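Local coordinates for protein cyclic nucleotide-gated potassium channel mll3241 (Mesorhizobium loti, PDB 4MUV) that forms a homotetrameric potassium channel activated by cAMP, whose cytoplasmic cyclic nucleotide-binding domain is held here as a ligand-selectivity mutant bound to cGMP, at residues V11-L16 with S105-H110; V32-A37 with Q115-S120; G65-A70 with S75-G80; G80-E85 with R129-E134. The protein carries 3 engineered substitutions. All coordinates share one frame; numbering follows the deposited sequence.

Interaction 1. Residues V11-L16 with S105-H110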
loop_
_atom_site.group_PDB
_atom_site.type_symbol
_atom_site.label_atom_id
_atom_site.label_comp_id
_atom_site.label_asym_id
_atom_site.label_seq_id
_atom_site.Cartn_x
_atom_site.Cartn_y
_atom_site.Cartn_z
ATOM N N VAL A 11 -13.668 10.533 1.903
ATOM C CA VAL A 11 -13.705 11.979 1.655
ATOM C C VAL A 11 -12.414 12.587 1.050
ATOM O O VAL A 11 -12.472 13.577 0.324
ATOM C CB VAL A 11 -14.067 12.724 2.987
ATOM C CG1 VAL A 11 -12.985 12.584 4.058
ATOM C CG2 VAL A 11 -14.345 14.175 2.753
ATOM N N ARG A 12 -11.270 11.989 1.365
ATOM C CA ARG A 12 -9.952 12.442 0.921
ATOM C C ARG A 12 -9.439 11.646 -0.279
ATOM O O ARG A 12 -8.423 12.007 -0.891
ATOM C CB ARG A 12 -8.900 12.258 2.050
ATOM C CG ARG A 12 -9.306 12.735 3.466
ATOM C CD ARG A 12 -8.173 12.432 4.465
ATOM N NE ARG A 12 -6.944 13.062 4.000
ATOM C CZ ARG A 12 -5.691 12.781 4.385
ATOM N NH1 ARG A 12 -5.416 11.793 5.244
ATOM N NH2 ARG A 12 -4.687 13.490 3.868
ATOM N N ASN A 13 -10.093 10.550 -0.633
ATOM C CA ASN A 13 -9.422 9.555 -1.466
ATOM C C ASN A 13 -9.097 10.032 -2.863
ATOM O O ASN A 13 -7.994 9.806 -3.347
ATOM C CB ASN A 13 -10.257 8.305 -1.594
ATOM C CG ASN A 13 -10.311 7.491 -0.354
ATOM O OD1 ASN A 13 -9.805 7.879 0.679
ATOM N ND2 ASN A 13 -10.961 6.341 -0.444
ATOM N N TRP A 14 -10.081 10.628 -3.538
ATOM C CA TRP A 14 -9.847 11.039 -4.904
ATOM C C TRP A 14 -8.739 12.095 -4.976
ATOM O O TRP A 14 -7.879 12.033 -5.853
ATOM C CB TRP A 14 -11.127 11.568 -5.537
ATOM C CG TRP A 14 -10.918 11.764 -7.000
ATOM C CD1 TRP A 14 -10.701 12.936 -7.625
ATOM C CD2 TRP A 14 -10.841 10.746 -8.002
ATOM N NE1 TRP A 14 -10.497 12.731 -8.963
ATOM C CE2 TRP A 14 -10.589 11.393 -9.220
ATOM C CE3 TRP A 14 -10.979 9.351 -7.984
ATOM C CZ2 TRP A 14 -10.450 10.717 -10.402
ATOM C CZ3 TRP A 14 -10.856 8.661 -9.183
ATOM C CH2 TRP A 14 -10.593 9.361 -10.382
ATOM N N GLN A 15 -8.752 13.062 -4.056
ATOM C CA GLN A 15 -7.715 14.093 -4.067
ATOM C C GLN A 15 -6.333 13.464 -3.958
ATOM O O GLN A 15 -5.383 13.870 -4.642
ATOM C CB GLN A 15 -7.930 15.116 -2.953
ATOM C CG GLN A 15 -6.842 16.209 -2.906
ATOM C CD GLN A 15 -5.676 15.866 -1.963
ATOM O OE1 GLN A 15 -5.887 15.448 -0.823
ATOM N NE2 GLN A 15 -4.451 16.069 -2.427
ATOM N N LEU A 16 -6.223 12.458 -3.085
ATOM C CA LEU A 16 -4.947 11.824 -2.802
ATOM C C LEU A 16 -4.485 10.877 -3.893
ATOM O O LEU A 16 -3.280 10.644 -4.036
ATOM C CB LEU A 16 -5.038 11.055 -1.490
ATOM C CG LEU A 16 -5.154 11.898 -0.234
ATOM C CD1 LEU A 16 -5.472 11.031 0.982
ATOM C CD2 LEU A 16 -3.846 12.645 0.003
ATOM N N SER A 105 0.377 10.036 5.292
ATOM C CA SER A 105 -0.942 9.690 4.762
ATOM C C SER A 105 -0.789 8.548 3.808
ATOM O O SER A 105 0.088 8.547 2.926
ATOM C CB SER A 105 -1.648 10.847 4.030
ATOM O OG SER A 105 -1.932 11.849 4.960
ATOM N N LEU A 106 -1.673 7.581 3.996
ATOM C CA LEU A 106 -1.703 6.341 3.248
ATOM C C LEU A 106 -3.083 6.133 2.664
ATOM O O LEU A 106 -4.075 6.524 3.259
ATOM C CB LEU A 106 -1.442 5.166 4.200
ATOM C CG LEU A 106 -0.214 5.204 5.073
ATOM C CD1 LEU A 106 -0.190 4.059 6.071
ATOM C CD2 LEU A 106 1.030 5.179 4.222
ATOM N N LEU A 107 -3.136 5.469 1.523
ATOM C CA LEU A 107 -4.368 4.869 1.013
ATOM C C LEU A 107 -4.241 3.357 1.223
ATOM O O LEU A 107 -3.355 2.715 0.664
ATOM C CB LEU A 107 -4.593 5.217 -0.463
ATOM C CG LEU A 107 -4.814 6.703 -0.743
ATOM C CD1 LEU A 107 -4.757 6.978 -2.225
ATOM C CD2 LEU A 107 -6.154 7.149 -0.198
ATOM N N SER A 108 -5.133 2.811 2.048
ATOM C CA SER A 108 -5.154 1.390 2.395
ATOM C C SER A 108 -6.050 0.616 1.456
ATOM O O SER A 108 -7.185 1.029 1.228
ATOM C CB SER A 108 -5.664 1.226 3.834
ATOM O OG SER A 108 -5.717 -0.131 4.227
ATOM N N LEU A 109 -5.544 -0.495 0.952
ATOM C CA LEU A 109 -6.261 -1.357 0.035
ATOM C C LEU A 109 -6.353 -2.740 0.655
ATOM O O LEU A 109 -5.337 -3.399 0.882
ATOM C CB LEU A 109 -5.492 -1.446 -1.276
ATOM C CG LEU A 109 -6.128 -2.278 -2.384
ATOM C CD1 LEU A 109 -7.395 -1.588 -2.862
ATOM C CD2 LEU A 109 -5.162 -2.479 -3.549
ATOM N N HIS A 110 -7.572 -3.169 0.964
ATOM C CA HIS A 110 -7.770 -4.473 1.569
ATOM C C HIS A 110 -7.515 -5.587 0.559
ATOM O O HIS A 110 -7.627 -5.405 -0.646
ATOM C CB HIS A 110 -9.166 -4.570 2.147
ATOM C CG HIS A 110 -9.323 -3.875 3.463
ATOM N ND1 HIS A 110 -8.784 -2.633 3.737
ATOM C CD2 HIS A 110 -9.976 -4.252 4.584
ATOM C CE1 HIS A 110 -9.105 -2.274 4.966
ATOM N NE2 HIS A 110 -9.822 -3.242 5.503
#
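L107 sends its branched end from the strand toward helix 13-17, where L16 and N13 receive it. Its CD2 methyl lies 4.1 Å from L16 CD1, while its other methyl, CD1, comes to 4.2 Å from L16 CB, and the two leucine side chains run obliquely past each other. On the same L107 CD2 rests the amide of N13, its OD1 3.8 Å away; the other end of that amide, ND2, is turned from the strand to the backbone oxygens of L38 and V35. An asparagine suits this buried place because, with its OD1 end on the leucine methyl, its ND2 can still tie the turn to helix 28-37. In the beta-roll of the cyclic nucleotide-binding domain, the contact thus packs the short helix 13-17 against strand 104-110, with A40 and V63 of the flanking strands completing the apolar patch. At the more exposed side stands R12. Its chain, bent at chi3 (56°), brings the guanidinium back over L16, whose CD1 sits 3.7 Å above the centre of one face. The S105 hydroxyl lies at the edge of the group, in its plane, and takes a weak hydrogen bond from R12 NH1 to S105 OG (3.5 Å, 148°). E64 serves both residues, in a salt bridge with R12 and a hydrogen bond with S105.

Interaction 2. Residues V32-A37 with Q115-S120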
loop_
_atom_site.group_PDB
_atom_site.type_symbol
_atom_site.label_atom_id
_atom_site.label_comp_id
_atom_site.label_asym_id
_atom_site.label_seq_id
_atom_site.Cartn_x
_atom_site.Cartn_y
_atom_site.Cartn_z
ATOM N N VAL A 32 -11.843 4.295 -10.630
ATOM C CA VAL A 32 -12.918 4.716 -9.748
ATOM C C VAL A 32 -13.339 3.586 -8.800
ATOM O O VAL A 32 -13.537 3.814 -7.606
ATOM C CB VAL A 32 -14.092 5.303 -10.539
ATOM C CG1 VAL A 32 -15.292 5.547 -9.641
ATOM C CG2 VAL A 32 -13.676 6.597 -11.234
ATOM N N GLU A 33 -13.434 2.366 -9.321
ATOM C CA GLU A 33 -13.805 1.231 -8.494
ATOM C C GLU A 33 -12.820 1.083 -7.331
ATOM O O GLU A 33 -13.214 0.883 -6.163
ATOM C CB GLU A 33 -13.881 -0.046 -9.345
ATOM C CG GLU A 33 -14.649 -1.198 -8.729
ATOM C CD GLU A 33 -13.819 -2.104 -7.841
ATOM O OE1 GLU A 33 -12.567 -2.012 -7.845
ATOM O OE2 GLU A 33 -14.429 -2.937 -7.133
ATOM N N ILE A 34 -11.528 1.180 -7.626
ATOM C CA ILE A 34 -10.505 1.003 -6.615
ATOM C C ILE A 34 -10.523 2.154 -5.617
ATOM O O ILE A 34 -10.419 1.926 -4.411
ATOM C CB ILE A 34 -9.159 0.802 -7.275
ATOM C CG1 ILE A 34 -9.146 -0.552 -8.005
ATOM C CG2 ILE A 34 -8.035 0.893 -6.251
ATOM C CD1 ILE A 34 -9.226 -1.809 -7.066
ATOM N N VAL A 35 -10.699 3.375 -6.090
ATOM C CA VAL A 35 -10.709 4.513 -5.179
ATOM C C VAL A 35 -11.857 4.446 -4.170
ATOM O O VAL A 35 -11.688 4.805 -3.012
ATOM C CB VAL A 35 -10.643 5.839 -5.930
ATOM C CG1 VAL A 35 -10.710 7.004 -4.942
ATOM C CG2 VAL A 35 -9.337 5.924 -6.680
ATOM N N ARG A 36 -13.007 3.933 -4.585
ATOM C CA ARG A 36 -14.116 3.738 -3.667
ATOM C C ARG A 36 -13.786 2.715 -2.577
ATOM O O ARG A 36 -14.349 2.773 -1.482
ATOM C CB ARG A 36 -15.364 3.277 -4.418
ATOM C CG ARG A 36 -15.959 4.277 -5.343
ATOM C CD ARG A 36 -17.322 3.768 -5.825
ATOM N NE ARG A 36 -17.761 4.398 -7.071
ATOM C CZ ARG A 36 -18.198 5.653 -7.170
ATOM N NH1 ARG A 36 -18.272 6.421 -6.090
ATOM N NH2 ARG A 36 -18.586 6.138 -8.349
ATOM N N ALA A 37 -12.909 1.768 -2.886
ATOM C CA ALA A 37 -12.560 0.712 -1.953
ATOM C C ALA A 37 -11.422 1.099 -1.034
ATOM O O ALA A 37 -11.259 0.520 0.044
ATOM C CB ALA A 37 -12.200 -0.532 -2.713
ATOM N N GLN A 115 -6.897 -8.241 -4.846
ATOM C CA GLN A 115 -7.077 -9.352 -5.780
ATOM C C GLN A 115 -7.909 -8.919 -6.984
ATOM O O GLN A 115 -7.619 -9.318 -8.107
ATOM C CB GLN A 115 -7.698 -10.582 -5.114
ATOM C CG GLN A 115 -6.961 -11.095 -3.877
ATOM C CD GLN A 115 -5.505 -11.458 -4.105
ATOM O OE1 GLN A 115 -5.025 -11.548 -5.225
ATOM N NE2 GLN A 115 -4.787 -11.644 -3.017
ATOM N N MET A 116 -8.937 -8.103 -6.755
ATOM C CA MET A 116 -9.711 -7.603 -7.879
ATOM C C MET A 116 -8.842 -6.759 -8.795
ATOM O O MET A 116 -8.925 -6.893 -10.009
ATOM C CB MET A 116 -10.907 -6.795 -7.427
ATOM C CG MET A 116 -11.592 -6.156 -8.606
ATOM S SD MET A 116 -13.298 -5.725 -8.303
ATOM C CE MET A 116 -14.057 -7.334 -8.269
ATOM N N LEU A 117 -8.014 -5.898 -8.220
ATOM C CA LEU A 117 -7.117 -5.070 -9.014
ATOM C C LEU A 117 -6.178 -5.927 -9.860
ATOM O O LEU A 117 -5.997 -5.678 -11.039
ATOM C CB LEU A 117 -6.325 -4.144 -8.097
ATOM C CG LEU A 117 -5.225 -3.268 -8.714
ATOM C CD1 LEU A 117 -5.765 -2.364 -9.837
ATOM C CD2 LEU A 117 -4.536 -2.424 -7.617
ATOM N N CYS A 118 -5.548 -6.926 -9.248
ATOM C CA CYS A 118 -4.629 -7.789 -9.978
ATOM C C CYS A 118 -5.339 -8.586 -11.069
ATOM O O CYS A 118 -4.776 -8.793 -12.127
ATOM C CB CYS A 118 -3.906 -8.730 -9.021
ATOM S SG CYS A 118 -2.716 -7.897 -7.956
ATOM N N SER A 119 -6.560 -9.057 -10.801
ATOM C CA SER A 119 -7.301 -9.821 -11.797
ATOM C C SER A 119 -7.743 -8.938 -12.968
ATOM O O SER A 119 -7.921 -9.435 -14.068
ATOM C CB SER A 119 -8.478 -10.571 -11.151
ATOM O OG SER A 119 -9.542 -9.754 -10.723
ATOM N N SER A 120 -7.906 -7.639 -12.706
ATOM C CA SER A 120 -8.362 -6.675 -13.694
ATOM C C SER A 120 -7.220 -6.158 -14.568
ATOM O O SER A 120 -7.406 -5.980 -15.776
ATOM C CB SER A 120 -9.065 -5.505 -12.997
ATOM O OG SER A 120 -10.270 -5.926 -12.361
#
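I34 and L117 make the close part of a helix-helix contact in which helix 28-37, ahead of the beta-roll of the cyclic nucleotide-binding domain, meets helix 111-120, which follows it. Within residues 32-37 and 115-120 the closest CA atoms are those of I34 and L117, 7.4 Å apart. I34 reaches over with its longer branch: CG1 stands beside the backbone N (chi1 -68°), and the terminal CD1 stops 3.9 Å from L117 CB. The two side chains cross at about a right angle. L117 also touches F23, L26, I124 and F128; leucine fills these apolar surroundings, while the unbranched CG1-CD1 arm of isoleucine is long enough to reach across to it. Toward the surface the contact is looser and of mixed polarity. There E33, bent at chi2 (-88°), has its carboxylate near M116, but M116 is modelled in two copies and the 3.2 Å from M116 SD to E33 OE2 in one of them is doubtful. No hydrogen bond joins the two segments. Behind M116, the helix turns a serine hydroxyl back onto its own backbone: S119 OG lies 3.0 Å from M116 O, tilted 31° from the carbonyl plane.

Interaction 3. Residues G65-A70 with S75-G80. Engineered in segment 75-80: S75 (natural residue Val). With PCG (cyclic guanosine monophosphate), chain C.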
loop_
_atom_site.group_PDB
_atom_site.type_symbol
_atom_site.label_atom_id
_atom_site.label_comp_id
_atom_site.label_asym_id
_atom_site.label_seq_id
_atom_site.Cartn_x
_atom_site.Cartn_y
_atom_site.Cartn_z
ATOM N N GLY A 65 4.066 12.442 3.109
ATOM C CA GLY A 65 4.991 12.000 4.135
ATOM C C GLY A 65 5.736 10.744 3.740
ATOM O O GLY A 65 5.753 10.365 2.591
ATOM N N SER A 66 6.372 10.105 4.708
ATOM C CA SER A 66 7.182 8.932 4.430
ATOM C C SER A 66 7.116 7.874 5.524
ATOM O O SER A 66 6.796 8.158 6.689
ATOM C CB SER A 66 8.632 9.335 4.189
ATOM O OG SER A 66 9.184 9.925 5.342
ATOM N N VAL A 67 7.426 6.643 5.117
ATOM C CA VAL A 67 7.585 5.515 6.022
ATOM C C VAL A 67 9.010 4.994 6.006
ATOM O O VAL A 67 9.745 5.214 5.048
ATOM C CB VAL A 67 6.603 4.370 5.707
ATOM C CG1 VAL A 67 5.177 4.861 5.792
ATOM C CG2 VAL A 67 6.895 3.744 4.372
ATOM N N SER A 68 9.347 4.277 7.068
ATOM C CA SER A 68 10.629 3.627 7.266
ATOM C C SER A 68 10.429 2.116 7.223
ATOM O O SER A 68 9.556 1.593 7.898
ATOM C CB SER A 68 11.120 4.032 8.658
ATOM O OG SER A 68 12.174 3.247 9.100
ATOM N N VAL A 69 11.241 1.429 6.431
ATOM C CA VAL A 69 11.194 -0.028 6.300
ATOM C C VAL A 69 12.422 -0.613 6.978
ATOM O O VAL A 69 13.554 -0.320 6.587
ATOM C CB VAL A 69 11.153 -0.466 4.816
ATOM C CG1 VAL A 69 11.078 -1.994 4.723
ATOM C CG2 VAL A 69 10.002 0.217 4.078
ATOM N N ALA A 70 12.188 -1.444 7.994
ATOM C CA ALA A 70 13.266 -2.063 8.761
ATOM C C ALA A 70 13.666 -3.390 8.124
ATOM O O ALA A 70 13.102 -4.408 8.411
ATOM C CB ALA A 70 12.822 -2.274 10.216
ATOM N N SER A 75 15.189 1.353 4.223
ATOM C CA SER A 75 14.834 2.363 3.238
ATOM C C SER A 75 13.659 3.201 3.707
ATOM O O SER A 75 12.962 2.865 4.665
ATOM C CB SER A 75 14.516 1.703 1.897
ATOM O OG SER A 75 13.428 0.821 2.013
ATOM N N GLU A 76 13.506 4.338 3.054
ATOM C CA GLU A 76 12.390 5.233 3.291
ATOM C C GLU A 76 11.539 5.263 2.018
ATOM O O GLU A 76 12.075 5.336 0.904
ATOM C CB GLU A 76 12.908 6.634 3.665
ATOM C CG GLU A 76 11.862 7.575 4.299
ATOM C CD GLU A 76 12.422 8.933 4.717
ATOM O OE1 GLU A 76 13.333 9.446 4.027
ATOM O OE2 GLU A 76 11.931 9.496 5.724
ATOM N N LEU A 77 10.230 5.196 2.187
ATOM C CA LEU A 77 9.297 5.269 1.068
ATOM C C LEU A 77 8.449 6.523 1.208
ATOM O O LEU A 77 7.801 6.733 2.225
ATOM C CB LEU A 77 8.400 4.048 1.010
ATOM C CG LEU A 77 9.096 2.682 0.946
ATOM C CD1 LEU A 77 8.082 1.566 0.991
ATOM C CD2 LEU A 77 9.928 2.571 -0.302
ATOM N N GLY A 78 8.456 7.337 0.165
ATOM C CA GLY A 78 7.706 8.585 0.110
ATOM C C GLY A 78 6.524 8.524 -0.846
ATOM O O GLY A 78 6.144 7.453 -1.308
ATOM N N PRO A 79 5.923 9.692 -1.139
ATOM C CA PRO A 79 4.726 9.710 -1.989
ATOM C C PRO A 79 4.943 8.988 -3.303
ATOM O O PRO A 79 5.989 9.172 -3.943
ATOM C CB PRO A 79 4.463 11.205 -2.179
ATOM C CG PRO A 79 4.979 11.810 -0.911
ATOM C CD PRO A 79 6.239 11.034 -0.616
ATOM N N GLY A 80 3.969 8.158 -3.668
ATOM C CA GLY A 80 4.022 7.404 -4.903
ATOM C C GLY A 80 4.458 5.975 -4.685
ATOM O O GLY A 80 4.245 5.132 -5.534
HETATM P PA PCG C . 5.077 -7.132 3.412
HETATM O O1A PCG C . 3.619 -7.494 3.220
HETATM O O2A PCG C . 6.025 -8.263 3.596
HETATM O "O5'" PCG C . 5.186 -6.188 4.632
HETATM C "C5'" PCG C . 6.304 -5.443 4.813
HETATM C "C4'" PCG C . 6.555 -4.638 3.525
HETATM O "O4'" PCG C . 7.702 -3.710 3.481
HETATM C "C3'" PCG C . 6.732 -5.502 2.467
HETATM O "O3'" PCG C . 5.524 -6.265 2.158
HETATM C "C2'" PCG C . 7.196 -4.511 1.323
HETATM O "O2'" PCG C . 6.046 -4.041 0.620
HETATM C "C1'" PCG C . 7.853 -3.467 1.998
HETATM N N9 PCG C . 9.247 -3.290 1.719
HETATM C C8 PCG C . 9.847 -2.199 1.138
HETATM N N7 PCG C . 11.147 -2.409 0.925
HETATM C C5 PCG C . 11.387 -3.680 1.390
HETATM C C6 PCG C . 12.589 -4.466 1.428
HETATM O O6 PCG C . 13.719 -4.100 1.023
HETATM N N1 PCG C . 12.430 -5.716 1.976
HETATM C C2 PCG C . 11.217 -6.227 2.412
HETATM N N2 PCG C . 11.177 -7.476 2.912
HETATM N N3 PCG C . 10.050 -5.509 2.392
HETATM C C4 PCG C . 10.208 -4.216 1.850
HETATM O O HOH W 1 14.105 3.507 7.281
#
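Strands 67-70 and 75-77 run antiparallel, 4.8 Å apart at closest approach with their directions 146° apart, and V67 with L77 and V69 with S75 form the hydrogen-bonded pairs. V67 N and L77 O are joined at 2.9 Å, a bond returned by L77 N to V67 O; V69 N gives a nearly straight bond to S75 O (170°), whereas the reverse bond from S75 N is weak. This is a beta hairpin of the cyclic nucleotide-binding beta-roll, and its face bearing V67, V69, S75 and L77 looks to the nucleotide pocket. Both methyls of V69 meet the purine: CG1 lies 3.7 Å from C4 of the cyclic GMP, and CG2 is 3.8 Å from its C8 while also touching L77 CD1 at 3.9 Å. Beta-branched valine fits here, spreading two methyls along the base. S75, an engineered residue, places OG 3.8 Å from V69 CB. On the other face, in one of two modelled conformers of E76, S66 donates to the glutamate, with S66 OG 2.8 Å from E76 OE2 and well above the carboxylate plane. A water links S68 OG to S75 O. Beyond the strands, P79 CD packs 3.3 Å from G65 O.

Interaction 4. Residues G80-E85 with R129-E134. With PCG (cyclic guanosine monophosphate), chain C.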
loop_
_atom_site.group_PDB
_atom_site.type_symbol
_atom_site.label_atom_id
_atom_site.label_comp_id
_atom_site.label_asym_id
_atom_site.label_seq_id
_atom_site.Cartn_x
_atom_site.Cartn_y
_atom_site.Cartn_z
ATOM N N GLY A 80 3.969 8.158 -3.668
ATOM C CA GLY A 80 4.022 7.404 -4.903
ATOM C C GLY A 80 4.458 5.975 -4.685
ATOM O O GLY A 80 4.245 5.132 -5.534
ATOM N N ALA A 81 5.089 5.700 -3.549
ATOM C CA ALA A 81 5.557 4.356 -3.237
ATOM C C ALA A 81 4.447 3.538 -2.617
ATOM O O ALA A 81 3.421 4.082 -2.218
ATOM C CB ALA A 81 6.766 4.428 -2.291
ATOM N N PHE A 82 4.680 2.239 -2.479
ATOM C CA PHE A 82 3.687 1.356 -1.859
ATOM C C PHE A 82 4.398 0.248 -1.109
ATOM O O PHE A 82 5.563 -0.063 -1.367
ATOM C CB PHE A 82 2.677 0.798 -2.870
ATOM C CG PHE A 82 3.308 0.070 -4.014
ATOM C CD1 PHE A 82 3.775 -1.230 -3.872
ATOM C CD2 PHE A 82 3.425 0.674 -5.256
ATOM C CE1 PHE A 82 4.355 -1.908 -4.921
ATOM C CE2 PHE A 82 4.013 0.001 -6.315
ATOM C CZ PHE A 82 4.474 -1.304 -6.139
ATOM N N PHE A 83 3.698 -0.309 -0.131
ATOM C CA PHE A 83 4.218 -1.415 0.667
ATOM C C PHE A 83 3.075 -2.283 1.170
ATOM O O PHE A 83 1.928 -1.847 1.241
ATOM C CB PHE A 83 5.075 -0.874 1.812
ATOM C CG PHE A 83 4.325 -0.058 2.820
ATOM C CD1 PHE A 83 4.166 1.302 2.654
ATOM C CD2 PHE A 83 3.802 -0.646 3.954
ATOM C CE1 PHE A 83 3.466 2.046 3.594
ATOM C CE2 PHE A 83 3.102 0.100 4.885
ATOM C CZ PHE A 83 2.935 1.435 4.713
ATOM N N GLY A 84 3.420 -3.522 1.542
ATOM C CA GLY A 84 2.448 -4.490 2.030
ATOM C C GLY A 84 1.960 -5.465 0.982
ATOM O O GLY A 84 1.193 -6.372 1.294
ATOM N N GLU A 85 2.420 -5.286 -0.258
ATOM C CA GLU A 85 2.030 -6.192 -1.335
ATOM C C GLU A 85 2.583 -7.602 -1.158
ATOM O O GLU A 85 1.974 -8.557 -1.590
ATOM C CB GLU A 85 2.470 -5.655 -2.708
ATOM C CG GLU A 85 3.973 -5.695 -3.035
ATOM C CD GLU A 85 4.791 -4.737 -2.168
ATOM O OE1 GLU A 85 4.242 -3.697 -1.730
ATOM O OE2 GLU A 85 5.977 -5.028 -1.911
ATOM N N ARG A 129 4.270 -8.120 -8.563
ATOM C CA ARG A 129 5.028 -9.362 -8.497
ATOM C C ARG A 129 6.530 -9.043 -8.588
ATOM O O ARG A 129 7.341 -9.583 -7.819
ATOM C CB ARG A 129 4.604 -10.333 -9.614
ATOM C CG ARG A 129 5.238 -11.743 -9.494
ATOM C CD ARG A 129 4.915 -12.650 -10.682
ATOM N NE ARG A 129 5.539 -12.168 -11.913
ATOM C CZ ARG A 129 6.818 -12.337 -12.233
ATOM N NH1 ARG A 129 7.642 -12.993 -11.430
ATOM N NH2 ARG A 129 7.274 -11.841 -13.372
ATOM N N LYS A 130 6.905 -8.164 -9.513
ATOM C CA LYS A 130 8.315 -7.800 -9.667
ATOM C C LYS A 130 8.849 -6.980 -8.500
ATOM O O LYS A 130 9.995 -7.137 -8.112
ATOM C CB LYS A 130 8.547 -7.088 -10.987
ATOM C CG LYS A 130 8.431 -8.018 -12.174
ATOM C CD LYS A 130 8.664 -7.285 -13.478
ATOM C CE LYS A 130 8.499 -8.221 -14.651
ATOM N NZ LYS A 130 8.530 -7.518 -15.961
ATOM N N THR A 131 8.027 -6.107 -7.940
ATOM C CA THR A 131 8.425 -5.329 -6.764
ATOM C C THR A 131 8.711 -6.267 -5.584
ATOM O O THR A 131 9.709 -6.100 -4.879
ATOM C CB THR A 131 7.350 -4.279 -6.400
ATOM O OG1 THR A 131 7.260 -3.317 -7.456
ATOM C CG2 THR A 131 7.721 -3.562 -5.125
ATOM N N ALA A 132 7.866 -7.279 -5.387
ATOM C CA ALA A 132 8.096 -8.277 -4.334
ATOM C C ALA A 132 9.419 -9.005 -4.565
ATOM O O ALA A 132 10.211 -9.167 -3.628
ATOM C CB ALA A 132 6.945 -9.269 -4.277
ATOM N N LEU A 133 9.687 -9.400 -5.802
ATOM C CA LEU A 133 10.960 -10.028 -6.131
ATOM C C LEU A 133 12.158 -9.120 -5.873
ATOM O O LEU A 133 13.157 -9.550 -5.315
ATOM C CB LEU A 133 10.989 -10.494 -7.584
ATOM C CG LEU A 133 10.198 -11.744 -7.908
ATOM C CD1 LEU A 133 10.227 -11.962 -9.386
ATOM C CD2 LEU A 133 10.767 -12.967 -7.190
ATOM N N GLU A 134 12.065 -7.859 -6.274
ATOM C CA GLU A 134 13.127 -6.911 -6.048
ATOM C C GLU A 134 13.458 -6.806 -4.562
ATOM O O GLU A 134 14.616 -6.719 -4.183
ATOM C CB GLU A 134 12.658 -5.563 -6.605
ATOM C CG GLU A 134 13.611 -4.415 -6.396
ATOM C CD GLU A 134 12.951 -3.060 -6.576
ATOM O OE1 GLU A 134 12.038 -2.954 -7.433
ATOM O OE2 GLU A 134 13.344 -2.123 -5.848
HETATM P PA PCG C . 5.077 -7.132 3.412
HETATM O O1A PCG C . 3.619 -7.494 3.220
HETATM O O2A PCG C . 6.025 -8.263 3.596
HETATM O "O5'" PCG C . 5.186 -6.188 4.632
HETATM C "C5'" PCG C . 6.304 -5.443 4.813
HETATM C "C4'" PCG C . 6.555 -4.638 3.525
HETATM O "O4'" PCG C . 7.702 -3.710 3.481
HETATM C "C3'" PCG C . 6.732 -5.502 2.467
HETATM O "O3'" PCG C . 5.524 -6.265 2.158
HETATM C "C2'" PCG C . 7.196 -4.511 1.323
HETATM O "O2'" PCG C . 6.046 -4.041 0.620
HETATM C "C1'" PCG C . 7.853 -3.467 1.998
HETATM N N9 PCG C . 9.247 -3.290 1.719
HETATM C C8 PCG C . 9.847 -2.199 1.138
HETATM N N7 PCG C . 11.147 -2.409 0.925
HETATM C C5 PCG C . 11.387 -3.680 1.390
HETATM C C6 PCG C . 12.589 -4.466 1.428
HETATM O O6 PCG C . 13.719 -4.100 1.023
HETATM N N1 PCG C . 12.430 -5.716 1.976
HETATM C C2 PCG C . 11.217 -6.227 2.412
HETATM N N2 PCG C . 11.177 -7.476 2.912
HETATM N N3 PCG C . 10.050 -5.509 2.392
HETATM C C4 PCG C . 10.208 -4.216 1.850
#
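The sugar-binding end of the nucleotide pocket meets the C-terminal helix 122-139 here, through T131 set against F82 and E85. With T131 OG1 beside the backbone N (chi1 -65°), CG2 is anti to that nitrogen and touches both: it lies 3.8 Å from F82 CE1 and 3.9 Å from E85 OE2. T131 OG1 comes obliquely to the phenyl ring, 3.7 Å from F82 CZ, but spends its hydrogen bond on I127 O within its own helix. Threonine thus presents a methyl to the pocket side while its hydroxyl is satisfied. In the phosphate-binding cassette of this family, a glycine-glutamate pair grips the ribose, and so it does here: G84 N donates to O2' of the cyclic GMP at 2.8 Å (155°), and O2' donates to E85 OE2 at 2.7 Å. E85, bent at chi2, folds its carboxylate back so that its CD lies at the edge of the F82 ring, in plane. R135 of the same helix makes a salt bridge to E85 OE2 and bonds F82 O, while F128 meets the F82 ring edge-to-face.

Interactions 3 and 4 share G80 and both touch the cyclic GMP, one at the guanine and the other at the ribose O2'; their centres lie 12 Å apart, and L77 CD1 packs 3.8 Å from F82 O. Interaction 1 touches interaction 4, where L106 CD2 is 4.0 Å from F83 CE1. It also touches interaction 2: W14 CE3 packs 3.9 Å from V35 CG1, and L109 CD2 sits 4.1 Å from L117 CD2. Interaction 2 lies away from the ligand, the L117 side chain being about 14 Å from the cyclic GMP. Helices 111-120 and 122-139 follow each other, connecting interactions 2 and 4 along the chain.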